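Local coordinates for 2-dehydro-3-deoxy-D-arabinonate dehydratase (PDB 2Q18), which catalyses the dehydration of 2-dehydro-3-deoxy-D-arabinonate to 2,5-dioxopentanoate in a pentose oxidation pathway, as a metal-dependent homotetramer of the FAH family, at residues Ile13-Leu18 / Ile23-Glu28. Residues are numbered along the deposited sequence; the frame is centred on the assembly and turned at random.
Sequences ISYAIL and IIRLDE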
ATOM      1  N   ILE A  13     -16.406  -8.787  -1.662  1.00 25.68           N
ATOM      2  CA  ILE A  13     -17.418  -7.926  -1.059  1.00 25.13           C
ATOM      3  C   ILE A  13     -18.058  -8.683   0.101  1.00 25.85           C
ATOM      4  O   ILE A  13     -18.456  -9.847  -0.047  1.00 24.86           O
ATOM      5  CB  ILE A  13     -18.513  -7.472  -2.060  1.00 25.51           C
ATOM      6  CG1 ILE A  13     -17.892  -6.823  -3.303  1.00 24.61           C
ATOM      7  CG2 ILE A  13     -19.483  -6.488  -1.379  1.00 24.06           C
ATOM      8  CD1 ILE A  13     -18.882  -6.584  -4.447  1.00 24.81           C
ATOM      9  N   SER A  14     -18.140  -8.024   1.254  1.00 24.99           N
ATOM     10  CA  SER A  14     -18.785  -8.605   2.420  1.00 25.38           C
ATOM     11  C   SER A  14     -20.199  -8.079   2.598  1.00 26.34           C
ATOM     12  O   SER A  14     -20.478  -6.905   2.340  1.00 25.47           O
ATOM     13  CB  SER A  14     -17.962  -8.346   3.682  1.00 25.73           C
ATOM     14  OG  SER A  14     -16.829  -9.193   3.712  1.00 23.86           O
ATOM     15  N   TYR A  15     -21.083  -8.967   3.038  1.00 27.07           N
ATOM     16  CA  TYR A  15     -22.470  -8.626   3.289  1.00 28.49           C
ATOM     17  C   TYR A  15     -22.900  -9.189   4.628  1.00 30.61           C
ATOM     18  O   TYR A  15     -22.353 -10.189   5.101  1.00 31.68           O
ATOM     19  CB  TYR A  15     -23.388  -9.196   2.203  1.00 27.52           C
ATOM     20  CG  TYR A  15     -23.100  -8.741   0.795  1.00 25.43           C
ATOM     21  CD1 TYR A  15     -23.641  -7.554   0.301  1.00 23.73           C
ATOM     22  CD2 TYR A  15     -22.309  -9.512  -0.057  1.00 24.45           C
ATOM     23  CE1 TYR A  15     -23.390  -7.140  -1.006  1.00 23.69           C
ATOM     24  CE2 TYR A  15     -22.051  -9.108  -1.354  1.00 23.56           C
ATOM     25  CZ  TYR A  15     -22.598  -7.923  -1.825  1.00 25.33           C
ATOM     26  OH  TYR A  15     -22.336  -7.518  -3.117  1.00 25.88           O
ATOM     27  N   ALA A  16     -23.886  -8.537   5.233  1.00 32.82           N
ATOM     28  CA  ALA A  16     -24.508  -9.029   6.449  1.00 35.12           C
ATOM     29  C   ALA A  16     -26.005  -9.171   6.210  1.00 37.03           C
ATOM     30  O   ALA A  16     -26.642  -8.260   5.673  1.00 37.35           O
ATOM     31  CB  ALA A  16     -24.248  -8.080   7.594  1.00 34.63           C
ATOM     32  N   ILE A  17     -26.560 -10.318   6.587  1.00 38.92           N
ATOM     33  CA  ILE A  17     -28.012 -10.475   6.590  1.00 41.04           C
ATOM     34  C   ILE A  17     -28.541 -10.324   8.014  1.00 42.56           C
ATOM     35  O   ILE A  17     -28.054 -10.968   8.944  1.00 42.20           O
ATOM     36  CB  ILE A  17     -28.513 -11.781   5.880  1.00 40.81           C
ATOM     37  CG1 ILE A  17     -30.034 -11.939   6.053  1.00 41.62           C
ATOM     38  CG2 ILE A  17     -27.771 -13.019   6.372  1.00 40.42           C
ATOM     39  CD1 ILE A  17     -30.730 -12.705   4.931  1.00 42.51           C
ATOM     40  N   LEU A  18     -29.513  -9.430   8.167  1.00 44.97           N
ATOM     41  CA  LEU A  18     -30.161  -9.174   9.447  1.00 47.90           C
ATOM     42  C   LEU A  18     -31.342 -10.123   9.648  1.00 49.53           C
ATOM     43  O   LEU A  18     -31.803 -10.761   8.695  1.00 50.32           O
ATOM     44  CB  LEU A  18     -30.615  -7.715   9.517  1.00 47.61           C
ATOM     45  CG  LEU A  18     -29.632  -6.631   9.984  1.00 48.59           C
ATOM     46  CD1 LEU A  18     -28.178  -6.854   9.538  1.00 48.58           C
ATOM     47  CD2 LEU A  18     -30.124  -5.262   9.540  1.00 48.43           C
ATOM     48  N   ILE A  23     -30.434  -7.197   3.742  1.00 38.55           N
ATOM     49  CA  ILE A  23     -29.013  -7.423   3.503  1.00 36.36           C
ATOM     50  C   ILE A  23     -28.253  -6.101   3.410  1.00 35.63           C
ATOM     51  O   ILE A  23     -28.653  -5.190   2.675  1.00 35.07           O
ATOM     52  CB  ILE A  23     -28.787  -8.299   2.248  1.00 36.74           C
ATOM     53  CG1 ILE A  23     -29.428  -9.677   2.465  1.00 36.54           C
ATOM     54  CG2 ILE A  23     -27.294  -8.443   1.926  1.00 35.50           C
ATOM     55  CD1 ILE A  23     -29.571 -10.485   1.226  1.00 38.16           C
ATOM     56  N   ILE A  24     -27.167  -6.010   4.176  1.00 33.92           N
ATOM     57  CA  ILE A  24     -26.312  -4.829   4.209  1.00 33.65           C
ATOM     58  C   ILE A  24     -24.948  -5.123   3.576  1.00 32.10           C
ATOM     59  O   ILE A  24     -24.290  -6.105   3.925  1.00 32.32           O
ATOM     60  CB  ILE A  24     -26.118  -4.315   5.663  1.00 33.54           C
ATOM     61  CG1 ILE A  24     -27.476  -4.002   6.305  1.00 35.56           C
ATOM     62  CG2 ILE A  24     -25.207  -3.075   5.695  1.00 32.88           C
ATOM     63  CD1 ILE A  24     -27.391  -3.583   7.766  1.00 36.93           C
ATOM     64  N   ARG A  25     -24.543  -4.280   2.631  1.00 30.39           N
ATOM     65  CA  ARG A  25     -23.186  -4.321   2.095  1.00 28.83           C
ATOM     66  C   ARG A  25     -22.267  -3.580   3.057  1.00 28.83           C
ATOM     67  O   ARG A  25     -22.485  -2.398   3.351  1.00 27.72           O
ATOM     68  CB  ARG A  25     -23.131  -3.682   0.712  1.00 29.09           C
ATOM     69  CG  ARG A  25     -21.727  -3.553   0.146  1.00 27.04           C
ATOM     70  CD  ARG A  25     -21.781  -3.293  -1.332  1.00 29.52           C
ATOM     71  NE  ARG A  25     -20.467  -2.963  -1.872  1.00 28.59           N
ATOM     72  CZ  ARG A  25     -20.151  -3.035  -3.160  1.00 31.65           C
ATOM     73  NH1 ARG A  25     -21.052  -3.439  -4.054  1.00 29.53           N
ATOM     74  NH2 ARG A  25     -18.929  -2.710  -3.557  1.00 31.34           N
ATOM     75  N   LEU A  26     -21.244  -4.280   3.540  1.00 27.82           N
ATOM     76  CA  LEU A  26     -20.358  -3.750   4.573  1.00 27.58           C
ATOM     77  C   LEU A  26     -19.335  -2.761   4.034  1.00 27.22           C
ATOM     78  O   LEU A  26     -18.770  -2.963   2.956  1.00 26.50           O
ATOM     79  CB  LEU A  26     -19.639  -4.892   5.301  1.00 27.72           C
ATOM     80  CG  LEU A  26     -20.496  -5.929   6.036  1.00 29.80           C
ATOM     81  CD1 LEU A  26     -19.603  -6.845   6.855  1.00 30.43           C
ATOM     82  CD2 LEU A  26     -21.529  -5.264   6.925  1.00 28.66           C
ATOM     83  N   ASP A  27     -19.110  -1.696   4.803  1.00 27.17           N
ATOM     84  CA  ASP A  27     -18.061  -0.717   4.520  1.00 27.02           C
ATOM     85  C   ASP A  27     -16.691  -1.221   4.959  1.00 27.04           C
ATOM     86  O   ASP A  27     -15.687  -0.922   4.319  1.00 26.57           O
ATOM     87  CB  ASP A  27     -18.332   0.595   5.262  1.00 26.65           C
ATOM     88  CG  ASP A  27     -19.541   1.341   4.738  1.00 27.19           C
ATOM     89  OD1 ASP A  27     -20.043   1.020   3.640  1.00 28.61           O
ATOM     90  OD2 ASP A  27     -19.982   2.269   5.438  1.00 29.07           O
ATOM     91  N   GLU A  28     -16.666  -1.963   6.067  1.00 27.57           N
ATOM     92  CA  GLU A  28     -15.430  -2.401   6.717  1.00 28.60           C
ATOM     93  C   GLU A  28     -15.049  -3.835   6.348  1.00 28.78           C
ATOM     94  O   GLU A  28     -15.907  -4.628   5.937  1.00 28.49           O
ATOM     95  CB  GLU A  28     -15.586  -2.349   8.240  1.00 28.52           C
ATOM     96  CG  GLU A  28     -15.974  -1.003   8.825  1.00 30.99           C
ATOM     97  CD  GLU A  28     -15.826  -0.972  10.334  1.00 30.32           C
ATOM     98  OE1 GLU A  28     -16.640  -1.607  11.042  1.00 32.35           O
ATOM     99  OE2 GLU A  28     -14.891  -0.305  10.815  1.00 37.04           O
TER
HETATM  100  O   HOH W   1     -17.376  -5.295   1.714  1.00 23.57           O
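Ala16 and Ile24 form an antiparallel hydrogen-bonded pair, Ala16 N giving to Ile24 O and Ile24 N to Ala16 O, each at 2.8 Å, and Leu26 N reaches Ser14 O at 3.0 Å. Beyond that bond a water takes over, accepting from Ser14 N and donating to Leu26 O. Tyr15 and Arg25 are a non-hydrogen-bonded pair: Tyr15 CD1 lies 3.7 Å from Arg25 CA and CE1 3.9 Å from Arg25 CB, the ring crossing the start of the arginine at a slant, with ring and guanidinium planes 79° apart. Strands 11-17 and 23-26 make a β-hairpin in the N-terminal part of the chain, flanked by strands 2-8 and 45-49 and remote from the metal site. Arg25 turns CG away from its own N (chi1 174°) and, stretched out from CG to NE, crosses Ile13, whose CG2 lies 3.7 Å above the guanidinium plane, displaced toward its rim. Its NH2 and NH1 form salt bridges to Asp27 and Asp46 of the second subunit; Tyr15 OH also bonds that Asp46. A leucine in place of Arg25 would probably leave both carboxylates without this cationic partner and weaken the subunit interface. On the face carrying Ala16 and Ile24, Ala16 CB meets Leu26 CD2 at 4.0 Å; past the strand end, Leu18 CD2 touches Ile24 CD1.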